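Local coordinates for protein stress response kinase A (Escherichia coli, PDB 1ZYL) that phosphorylates serine and threonine residues of proteins, its own included, and probably protects the cell against stress linked to reactive oxygen species, at residues R51-P59 and G100-G110; V185-F193 and A261-M272. One frame throughout, in Å; residues are numbered along the deposited sequence.

Overall arrangement
From the N terminus, contact 1 comes first: strand 52-57 runs out into helix 64-79 and strand 96-98, and strand 101-107 returns beside it, closing a loop of 40 residues within the five-stranded antiparallel sheet of the N-terminal lobe. Contact 2 opens later, in the helical C-terminal lobe, and closes a longer loop of 67 residues. It ties the end of helix 171-188 and the loop after it to the 3-10 segment 261-264 and the start of helix 266-283. The two loops follow in series, neither nesting nor crossing. Contacts 1 and 2 lie on opposite sides of the chain's centre, and their nearest atoms are about 18 Å apart.

Contact 1. Residues R51-P59 and G100-G110; sequences RFVVKFYRP and GFYFAVFPSVG
V53 and F106 exchange two backbone hydrogen bonds, F106 N to V53 O at 2.9 Å being the straighter (165° at the hydrogen). K55 and A104 form the next such pair, with K55 N to A104 O also at 2.9 Å and the return bond from A104 N to K55 O at 3.1 Å. Toward the ends the grip slackens: S108 N to R51 O and Y57 N to Y102 O are both weak. These antiparallel strands are neighbours in a sheet of order 1-2-3-5-4, that of the N-terminal lobe of protein kinases. K55 lies on the third strand, a place consistent with that of the strand-3 lysine of that fold; its chain, nearly straight as far as CE, leads away from strand 101-107, and NZ makes a long, weak ion pair with D217, a probable magnesium ligand. K55 CB stays behind, 4.0 Å from F106 CE1, while the hydroxyl of Y57 meets the edge of the F106 ring in its plane. On the opposite face, with V54 and V105, F56 and F103 form an offset stack, planes 6° apart and centroids 4.8 Å apart. With CG between its backbone N and carbonyl carbon (chi1 64°), the F103 ring lies beside that of F56. F103 CB makes a CH-pi contact 3.8 Å from the F56 ring centroid. F101 CB abuts the edge of the F56 ring, and V54 CG1 that of F103. With alanine in place of F56, the F103 ring would probably lose its stacking partner and a gap would open toward I16 and A19 of helix 13-22, against which F56 packs.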
loop_
_atom_site.group_PDB
_atom_site.type_symbol
_atom_site.label_atom_id
_atom_site.label_comp_id
_atom_site.label_asym_id
_atom_site.label_seq_id
_atom_site.Cartn_x
_atom_site.Cartn_y
_atom_site.Cartn_z
ATOM N N ARG A 51 -9.289 16.099 -17.617
ATOM C CA ARG A 51 -8.705 15.983 -16.279
ATOM C C ARG A 51 -7.403 15.192 -16.107
ATOM O O ARG A 51 -7.181 14.159 -16.743
ATOM C CB ARG A 51 -9.764 15.451 -15.312
ATOM C CG ARG A 51 -11.084 16.214 -15.368
ATOM C CD ARG A 51 -12.053 15.701 -14.317
ATOM N NE ARG A 51 -12.127 14.241 -14.326
ATOM C CZ ARG A 51 -12.820 13.516 -13.453
ATOM N NH1 ARG A 51 -13.513 14.113 -12.493
ATOM N NH2 ARG A 51 -12.809 12.191 -13.535
ATOM N N PHE A 52 -6.556 15.714 -15.218
ATOM C CA PHE A 52 -5.243 15.156 -14.873
ATOM C C PHE A 52 -5.009 15.320 -13.371
ATOM O O PHE A 52 -5.794 15.964 -12.674
ATOM C CB PHE A 52 -4.133 15.922 -15.597
ATOM C CG PHE A 52 -3.832 15.416 -16.967
ATOM C CD1 PHE A 52 -3.177 14.203 -17.144
ATOM C CD2 PHE A 52 -4.170 16.169 -18.089
ATOM C CE1 PHE A 52 -2.857 13.743 -18.420
ATOM C CE2 PHE A 52 -3.858 15.723 -19.373
ATOM C CZ PHE A 52 -3.199 14.506 -19.539
ATOM N N VAL A 53 -3.921 14.741 -12.878
ATOM C CA VAL A 53 -3.570 14.864 -11.465
ATOM C C VAL A 53 -2.056 14.895 -11.334
ATOM O O VAL A 53 -1.353 14.142 -12.001
ATOM C CB VAL A 53 -4.116 13.686 -10.602
ATOM C CG1 VAL A 53 -5.629 13.667 -10.624
ATOM C CG2 VAL A 53 -3.583 12.372 -11.105
ATOM N N VAL A 54 -1.546 15.791 -10.501
ATOM C CA VAL A 54 -0.110 15.851 -10.302
ATOM C C VAL A 54 0.108 15.180 -8.966
ATOM O O VAL A 54 -0.696 15.352 -8.050
ATOM C CB VAL A 54 0.437 17.287 -10.182
ATOM C CG1 VAL A 54 1.777 17.366 -10.895
ATOM C CG2 VAL A 54 -0.560 18.293 -10.721
ATOM N N LYS A 55 1.185 14.415 -8.857
ATOM C CA LYS A 55 1.482 13.732 -7.623
ATOM C C LYS A 55 2.866 14.173 -7.215
ATOM O O LYS A 55 3.831 13.956 -7.950
ATOM C CB LYS A 55 1.463 12.215 -7.840
ATOM C CG LYS A 55 1.299 11.357 -6.572
ATOM C CD LYS A 55 1.408 9.862 -6.911
ATOM C CE LYS A 55 0.800 8.947 -5.829
ATOM N NZ LYS A 55 -0.701 8.810 -5.894
ATOM N N PHE A 56 2.965 14.822 -6.060
ATOM C CA PHE A 56 4.258 15.243 -5.570
ATOM C C PHE A 56 4.691 14.245 -4.533
ATOM O O PHE A 56 4.150 14.201 -3.438
ATOM C CB PHE A 56 4.203 16.637 -4.962
ATOM C CG PHE A 56 4.309 17.729 -5.972
ATOM C CD1 PHE A 56 3.263 17.985 -6.850
ATOM C CD2 PHE A 56 5.461 18.493 -6.059
ATOM C CE1 PHE A 56 3.364 18.989 -7.801
ATOM C CE2 PHE A 56 5.572 19.498 -7.006
ATOM C CZ PHE A 56 4.520 19.748 -7.880
ATOM N N TYR A 57 5.658 13.425 -4.903
ATOM C CA TYR A 57 6.175 12.409 -4.016
ATOM C C TYR A 57 6.784 13.074 -2.797
ATOM O O TYR A 57 7.631 13.953 -2.922
ATOM C CB TYR A 57 7.202 11.576 -4.775
ATOM C CG TYR A 57 6.566 10.729 -5.859
ATOM C CD1 TYR A 57 5.901 9.546 -5.535
ATOM C CD2 TYR A 57 6.601 11.122 -7.202
ATOM C CE1 TYR A 57 5.289 8.771 -6.513
ATOM C CE2 TYR A 57 5.983 10.346 -8.197
ATOM C CZ TYR A 57 5.327 9.172 -7.839
ATOM O OH TYR A 57 4.689 8.400 -8.782
ATOM N N ARG A 58 6.343 12.665 -1.613
ATOM C CA ARG A 58 6.858 13.260 -0.391
ATOM C C ARG A 58 8.354 13.000 -0.236
ATOM O O ARG A 58 8.818 11.856 -0.256
ATOM C CB ARG A 58 6.073 12.758 0.844
ATOM C CG ARG A 58 6.671 11.595 1.652
ATOM C CD ARG A 58 6.327 11.721 3.153
ATOM N NE ARG A 58 4.883 11.752 3.411
ATOM C CZ ARG A 58 4.312 12.498 4.352
ATOM N NH1 ARG A 58 3.001 12.480 4.531
ATOM N NH2 ARG A 58 5.060 13.278 5.109
ATOM N N PRO A 59 9.135 14.077 -0.104
ATOM C CA PRO A 59 10.584 13.966 0.053
ATOM C C PRO A 59 10.977 12.994 1.154
ATOM O O PRO A 59 10.215 12.760 2.086
ATOM C CB PRO A 59 11.008 15.402 0.353
ATOM C CG PRO A 59 9.760 16.025 0.928
ATOM C CD PRO A 59 8.697 15.475 0.037
ATOM N N GLY A 100 12.639 21.217 -4.554
ATOM C CA GLY A 100 13.123 20.048 -3.841
ATOM C C GLY A 100 12.116 18.916 -3.808
ATOM O O GLY A 100 12.157 18.062 -2.925
ATOM N N PHE A 101 11.207 18.906 -4.777
ATOM C CA PHE A 101 10.180 17.879 -4.839
ATOM C C PHE A 101 10.145 17.205 -6.201
ATOM O O PHE A 101 10.278 17.870 -7.227
ATOM C CB PHE A 101 8.801 18.489 -4.568
ATOM C CG PHE A 101 8.644 19.077 -3.193
ATOM C CD1 PHE A 101 9.478 20.106 -2.755
ATOM C CD2 PHE A 101 7.645 18.613 -2.338
ATOM C CE1 PHE A 101 9.320 20.664 -1.486
ATOM C CE2 PHE A 101 7.476 19.164 -1.066
ATOM C CZ PHE A 101 8.317 20.192 -0.639
ATOM N N TYR A 102 9.974 15.883 -6.199
ATOM C CA TYR A 102 9.862 15.107 -7.429
ATOM C C TYR A 102 8.368 15.041 -7.683
ATOM O O TYR A 102 7.583 15.274 -6.772
ATOM C CB TYR A 102 10.366 13.686 -7.223
ATOM C CG TYR A 102 11.856 13.532 -7.147
ATOM C CD1 TYR A 102 12.641 13.574 -8.298
ATOM C CD2 TYR A 102 12.479 13.262 -5.932
ATOM C CE1 TYR A 102 14.014 13.336 -8.243
ATOM C CE2 TYR A 102 13.848 13.024 -5.863
ATOM C CZ TYR A 102 14.609 13.055 -7.023
ATOM O OH TYR A 102 15.946 12.742 -6.960
ATOM N N PHE A 103 7.965 14.728 -8.907
ATOM C CA PHE A 103 6.545 14.614 -9.196
ATOM C C PHE A 103 6.287 14.017 -10.561
ATOM O O PHE A 103 7.176 13.985 -11.411
ATOM C CB PHE A 103 5.852 15.973 -9.096
ATOM C CG PHE A 103 6.324 16.987 -10.103
ATOM C CD1 PHE A 103 7.617 17.493 -10.058
ATOM C CD2 PHE A 103 5.452 17.487 -11.062
ATOM C CE1 PHE A 103 8.029 18.489 -10.951
ATOM C CE2 PHE A 103 5.859 18.484 -11.959
ATOM C CZ PHE A 103 7.144 18.983 -11.901
ATOM N N ALA A 104 5.063 13.535 -10.755
ATOM C CA ALA A 104 4.648 12.933 -12.009
ATOM C C ALA A 104 3.206 13.341 -12.272
ATOM O O ALA A 104 2.514 13.806 -11.371
ATOM C CB ALA A 104 4.763 11.421 -11.927
ATOM N N VAL A 105 2.754 13.170 -13.507
ATOM C CA VAL A 105 1.394 13.535 -13.875
ATOM C C VAL A 105 0.670 12.305 -14.400
ATOM O O VAL A 105 1.185 11.606 -15.267
ATOM C CB VAL A 105 1.390 14.639 -14.964
ATOM C CG1 VAL A 105 -0.017 15.131 -15.194
ATOM C CG2 VAL A 105 2.287 15.798 -14.539
ATOM N N PHE A 106 -0.518 12.031 -13.875
ATOM C CA PHE A 106 -1.263 10.865 -14.325
ATOM C C PHE A 106 -2.624 11.225 -14.892
ATOM O O PHE A 106 -3.292 12.138 -14.403
ATOM C CB PHE A 106 -1.481 9.866 -13.182
ATOM C CG PHE A 106 -0.221 9.388 -12.533
ATOM C CD1 PHE A 106 0.482 10.206 -11.663
ATOM C CD2 PHE A 106 0.257 8.106 -12.784
ATOM C CE1 PHE A 106 1.643 9.754 -11.049
ATOM C CE2 PHE A 106 1.418 7.645 -12.176
ATOM C CZ PHE A 106 2.115 8.470 -11.306
ATOM N N PRO A 107 -3.056 10.498 -15.934
ATOM C CA PRO A 107 -4.346 10.710 -16.593
ATOM C C PRO A 107 -5.476 10.439 -15.611
ATOM O O PRO A 107 -5.729 9.287 -15.271
ATOM C CB PRO A 107 -4.332 9.680 -17.717
ATOM C CG PRO A 107 -2.875 9.501 -18.011
ATOM C CD PRO A 107 -2.267 9.474 -16.643
ATOM N N SER A 108 -6.150 11.487 -15.148
ATOM C CA SER A 108 -7.250 11.289 -14.211
ATOM C C SER A 108 -8.136 10.179 -14.763
ATOM O O SER A 108 -8.755 10.319 -15.820
ATOM C CB SER A 108 -8.059 12.573 -14.036
ATOM O OG SER A 108 -9.119 12.372 -13.119
ATOM N N VAL A 109 -8.174 9.070 -14.034
ATOM C CA VAL A 109 -8.937 7.894 -14.427
ATOM C C VAL A 109 -10.457 8.033 -14.302
ATOM O O VAL A 109 -11.177 7.863 -15.285
ATOM C CB VAL A 109 -8.473 6.662 -13.611
ATOM C CG1 VAL A 109 -9.176 5.408 -14.101
ATOM C CG2 VAL A 109 -6.960 6.509 -13.721
ATOM N N GLY A 110 -10.942 8.339 -13.102
ATOM C CA GLY A 110 -12.376 8.469 -12.901
ATOM C C GLY A 110 -12.988 7.111 -12.605
ATOM O O GLY A 110 -12.265 6.122 -12.503
#

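Contact 2. Residues V185-F193 and A261-M272; sequences VTAHWREDF and AEIGLIEPLRAM
V185, near the end of helix 171-188, brings its CA within 5.0 Å of that of P268 in the first turn of helix 266-283, and the loop that follows runs past the 3-10 segment 261-264, the CA atoms of F193 and E262 being 7.3 Å apart. At the close end V185 CG2 packs on P268 CB (3.8 Å) and on the terminal methyl of M272, while H188 CB rests on P268 CG. W189 swings its indole toward the second helix with CG anti to the backbone N (chi1 -166°). M272 crosses it at about a right angle, CE and SD both over one face, the sulfur 4.2 Å from the centroid of the six-membered ring. F193 CE1 lies over the opposite face, and L269 CD2 adds a contact at W189 CH2 (3.9 Å). Further along, L265 CD2 sits over a face of the R190 guanidinium. At the edge of that group, near its plane, NH1 gives a weak hydrogen bond to A261 O (3.2 Å, 143°). F193 CD1 meets the other methyl of L265, while E262 OE2 accepts a hydrogen bond from V227 N. L149 of helix 149-161 touches both W189 and M272. This Met-aromatic contact belongs to the helical C-terminal lobe of a protein kinase of the phosphotransferase (APH) family, where a helix end and its loop meet a 3-10 segment and the helix after it.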
loop_
_atom_site.group_PDB
_atom_site.type_symbol
_atom_site.label_atom_id
_atom_site.label_comp_id
_atom_site.label_asym_id
_atom_site.label_seq_id
_atom_site.Cartn_x
_atom_site.Cartn_y
_atom_site.Cartn_z
ATOM N N VAL A 185 5.372 -13.855 14.324
ATOM C CA VAL A 185 5.413 -13.707 12.875
ATOM C C VAL A 185 6.737 -14.228 12.313
ATOM O O VAL A 185 6.749 -14.919 11.296
ATOM C CB VAL A 185 5.176 -12.235 12.453
ATOM C CG1 VAL A 185 5.934 -11.321 13.348
ATOM C CG2 VAL A 185 5.604 -12.020 11.025
ATOM N N THR A 186 7.848 -13.917 12.976
ATOM C CA THR A 186 9.146 -14.397 12.512
ATOM C C THR A 186 9.142 -15.928 12.435
ATOM O O THR A 186 9.622 -16.512 11.467
ATOM C CB THR A 186 10.305 -13.951 13.450
ATOM O OG1 THR A 186 9.870 -14.045 14.807
ATOM C CG2 THR A 186 10.738 -12.519 13.168
ATOM N N ALA A 187 8.581 -16.574 13.451
ATOM C CA ALA A 187 8.535 -18.032 13.488
ATOM C C ALA A 187 7.714 -18.658 12.359
ATOM O O ALA A 187 7.855 -19.845 12.078
ATOM C CB ALA A 187 8.006 -18.511 14.846
ATOM N N HIS A 188 6.861 -17.872 11.712
ATOM C CA HIS A 188 6.047 -18.392 10.619
ATOM C C HIS A 188 6.455 -17.797 9.280
ATOM O O HIS A 188 5.876 -18.140 8.254
ATOM C CB HIS A 188 4.567 -18.096 10.868
ATOM C CG HIS A 188 4.030 -18.703 12.127
ATOM N ND1 HIS A 188 3.734 -20.044 12.240
ATOM C CD2 HIS A 188 3.750 -18.154 13.332
ATOM C CE1 HIS A 188 3.293 -20.294 13.460
ATOM N NE2 HIS A 188 3.293 -19.164 14.143
ATOM N N TRP A 189 7.443 -16.903 9.278
ATOM C CA TRP A 189 7.879 -16.284 8.029
ATOM C C TRP A 189 8.736 -17.277 7.286
ATOM O O TRP A 189 9.251 -18.212 7.885
ATOM C CB TRP A 189 8.682 -15.013 8.298
ATOM C CG TRP A 189 8.877 -14.143 7.076
ATOM C CD1 TRP A 189 10.062 -13.672 6.592
ATOM C CD2 TRP A 189 7.856 -13.625 6.204
ATOM N NE1 TRP A 189 9.850 -12.892 5.476
ATOM C CE2 TRP A 189 8.507 -12.846 5.212
ATOM C CE3 TRP A 189 6.458 -13.740 6.162
ATOM C CZ2 TRP A 189 7.809 -12.189 4.189
ATOM C CZ3 TRP A 189 5.762 -13.085 5.143
ATOM C CH2 TRP A 189 6.444 -12.319 4.171
ATOM N N ARG A 190 8.891 -17.091 5.983
ATOM C CA ARG A 190 9.702 -18.021 5.203
ATOM C C ARG A 190 10.155 -17.408 3.889
ATOM O O ARG A 190 9.426 -16.625 3.282
ATOM C CB ARG A 190 8.913 -19.316 4.935
ATOM C CG ARG A 190 7.622 -19.134 4.129
ATOM C CD ARG A 190 6.760 -20.398 4.172
ATOM N NE ARG A 190 5.515 -20.284 3.407
ATOM C CZ ARG A 190 5.443 -20.200 2.080
ATOM N NH1 ARG A 190 4.261 -20.100 1.480
ATOM N NH2 ARG A 190 6.548 -20.221 1.347
ATOM N N GLU A 191 11.370 -17.747 3.466
ATOM C CA GLU A 191 11.909 -17.245 2.204
ATOM C C GLU A 191 11.690 -18.363 1.201
ATOM O O GLU A 191 12.374 -18.475 0.183
ATOM C CB GLU A 191 13.403 -16.944 2.339
ATOM C CG GLU A 191 13.766 -15.467 2.235
ATOM C CD GLU A 191 13.142 -14.618 3.326
ATOM O OE1 GLU A 191 11.898 -14.516 3.365
ATOM O OE2 GLU A 191 13.898 -14.051 4.145
ATOM N N ASP A 192 10.704 -19.188 1.524
ATOM C CA ASP A 192 10.327 -20.343 0.735
ATOM C C ASP A 192 9.202 -20.036 -0.272
ATOM O O ASP A 192 8.406 -20.910 -0.619
ATOM C CB ASP A 192 9.902 -21.444 1.709
ATOM C CG ASP A 192 9.680 -22.763 1.033
ATOM O OD1 ASP A 192 10.538 -23.166 0.211
ATOM O OD2 ASP A 192 8.651 -23.406 1.333
ATOM N N PHE A 193 9.128 -18.798 -0.743
ATOM C CA PHE A 193 8.086 -18.447 -1.692
ATOM C C PHE A 193 8.629 -17.663 -2.867
ATOM O O PHE A 193 9.795 -17.277 -2.881
ATOM C CB PHE A 193 6.978 -17.640 -1.013
ATOM C CG PHE A 193 7.420 -16.294 -0.492
ATOM C CD1 PHE A 193 7.778 -16.130 0.842
ATOM C CD2 PHE A 193 7.442 -15.178 -1.331
ATOM C CE1 PHE A 193 8.146 -14.875 1.335
ATOM C CE2 PHE A 193 7.810 -13.919 -0.845
ATOM C CZ PHE A 193 8.160 -13.771 0.491
ATOM N N ALA A 261 0.045 -22.589 -0.877
ATOM C CA ALA A 261 0.764 -22.497 0.391
ATOM C C ALA A 261 0.977 -21.072 0.898
ATOM O O ALA A 261 1.164 -20.868 2.093
ATOM C CB ALA A 261 2.091 -23.214 0.295
ATOM N N GLU A 262 0.954 -20.090 0.000
ATOM C CA GLU A 262 1.149 -18.700 0.405
ATOM C C GLU A 262 0.018 -18.209 1.291
ATOM O O GLU A 262 0.129 -17.151 1.908
ATOM C CB GLU A 262 1.253 -17.772 -0.806
ATOM C CG GLU A 262 2.432 -18.034 -1.716
ATOM C CD GLU A 262 2.546 -17.000 -2.821
ATOM O OE1 GLU A 262 3.075 -17.349 -3.892
ATOM O OE2 GLU A 262 2.116 -15.842 -2.621
ATOM N N ILE A 263 -1.067 -18.973 1.353
ATOM C CA ILE A 263 -2.208 -18.593 2.175
ATOM C C ILE A 263 -1.821 -18.625 3.654
ATOM O O ILE A 263 -2.483 -18.022 4.505
ATOM C CB ILE A 263 -3.383 -19.543 1.924
ATOM C CG1 ILE A 263 -3.740 -19.520 0.440
ATOM C CG2 ILE A 263 -4.587 -19.138 2.753
ATOM C CD1 ILE A 263 -4.203 -18.193 -0.026
ATOM N N GLY A 264 -0.731 -19.320 3.948
ATOM C CA GLY A 264 -0.263 -19.420 5.316
ATOM C C GLY A 264 0.492 -18.179 5.745
ATOM O O GLY A 264 0.703 -17.939 6.941
ATOM N N LEU A 265 0.890 -17.378 4.767
ATOM C CA LEU A 265 1.620 -16.150 5.038
ATOM C C LEU A 265 0.690 -14.971 5.360
ATOM O O LEU A 265 1.175 -13.877 5.665
ATOM C CB LEU A 265 2.453 -15.769 3.815
ATOM C CG LEU A 265 3.348 -16.802 3.128
ATOM C CD1 LEU A 265 3.882 -16.224 1.820
ATOM C CD2 LEU A 265 4.496 -17.174 4.039
ATOM N N ILE A 266 -0.631 -15.168 5.294
ATOM C CA ILE A 266 -1.544 -14.046 5.531
ATOM C C ILE A 266 -1.533 -13.465 6.938
ATOM O O ILE A 266 -1.407 -12.259 7.100
ATOM C CB ILE A 266 -3.017 -14.373 5.146
ATOM C CG1 ILE A 266 -3.516 -15.546 5.965
ATOM C CG2 ILE A 266 -3.128 -14.686 3.661
ATOM C CD1 ILE A 266 -5.008 -15.774 5.839
ATOM N N GLU A 267 -1.665 -14.294 7.962
ATOM C CA GLU A 267 -1.657 -13.753 9.311
ATOM C C GLU A 267 -0.328 -13.064 9.578
ATOM O O GLU A 267 -0.268 -12.077 10.305
ATOM C CB GLU A 267 -1.964 -14.845 10.334
ATOM C CG GLU A 267 -3.375 -15.400 10.154
ATOM C CD GLU A 267 -4.439 -14.295 10.051
ATOM O OE1 GLU A 267 -5.429 -14.488 9.300
ATOM O OE2 GLU A 267 -4.292 -13.242 10.720
ATOM N N PRO A 268 0.767 -13.588 9.015
ATOM C CA PRO A 268 2.007 -12.863 9.287
ATOM C C PRO A 268 2.010 -11.522 8.545
ATOM O O PRO A 268 2.525 -10.530 9.050
ATOM C CB PRO A 268 3.076 -13.821 8.788
ATOM C CG PRO A 268 2.504 -15.132 9.189
ATOM C CD PRO A 268 1.059 -15.002 8.724
ATOM N N LEU A 269 1.424 -11.480 7.351
ATOM C CA LEU A 269 1.379 -10.228 6.585
ATOM C C LEU A 269 0.513 -9.197 7.287
ATOM O O LEU A 269 0.875 -8.021 7.365
ATOM C CB LEU A 269 0.832 -10.462 5.172
ATOM C CG LEU A 269 1.749 -11.238 4.234
ATOM C CD1 LEU A 269 1.041 -11.481 2.930
ATOM C CD2 LEU A 269 3.028 -10.472 4.018
ATOM N N ARG A 270 -0.633 -9.641 7.791
ATOM C CA ARG A 270 -1.547 -8.755 8.495
ATOM C C ARG A 270 -0.846 -8.217 9.754
ATOM O O ARG A 270 -0.927 -7.021 10.066
ATOM C CB ARG A 270 -2.828 -9.515 8.850
ATOM C CG ARG A 270 -3.781 -8.748 9.761
ATOM C CD ARG A 270 -4.961 -9.612 10.147
ATOM N NE ARG A 270 -5.950 -9.741 9.078
ATOM C CZ ARG A 270 -6.404 -10.905 8.622
ATOM N NH1 ARG A 270 -7.313 -10.940 7.659
ATOM N NH2 ARG A 270 -5.935 -12.042 9.118
ATOM N N ALA A 271 -0.150 -9.101 10.464
ATOM C CA ALA A 271 0.581 -8.696 11.655
ATOM C C ALA A 271 1.601 -7.668 11.209
ATOM O O ALA A 271 1.813 -6.651 11.868
ATOM C CB ALA A 271 1.296 -9.882 12.268
ATOM N N MET A 272 2.227 -7.941 10.069
ATOM C CA MET A 272 3.243 -7.058 9.521
ATOM C C MET A 272 2.707 -5.679 9.176
ATOM O O MET A 272 3.335 -4.668 9.499
ATOM C CB MET A 272 3.878 -7.706 8.291
ATOM C CG MET A 272 4.892 -8.800 8.627
ATOM S SD MET A 272 5.495 -9.731 7.205
ATOM C CE MET A 272 5.468 -11.149 7.915
#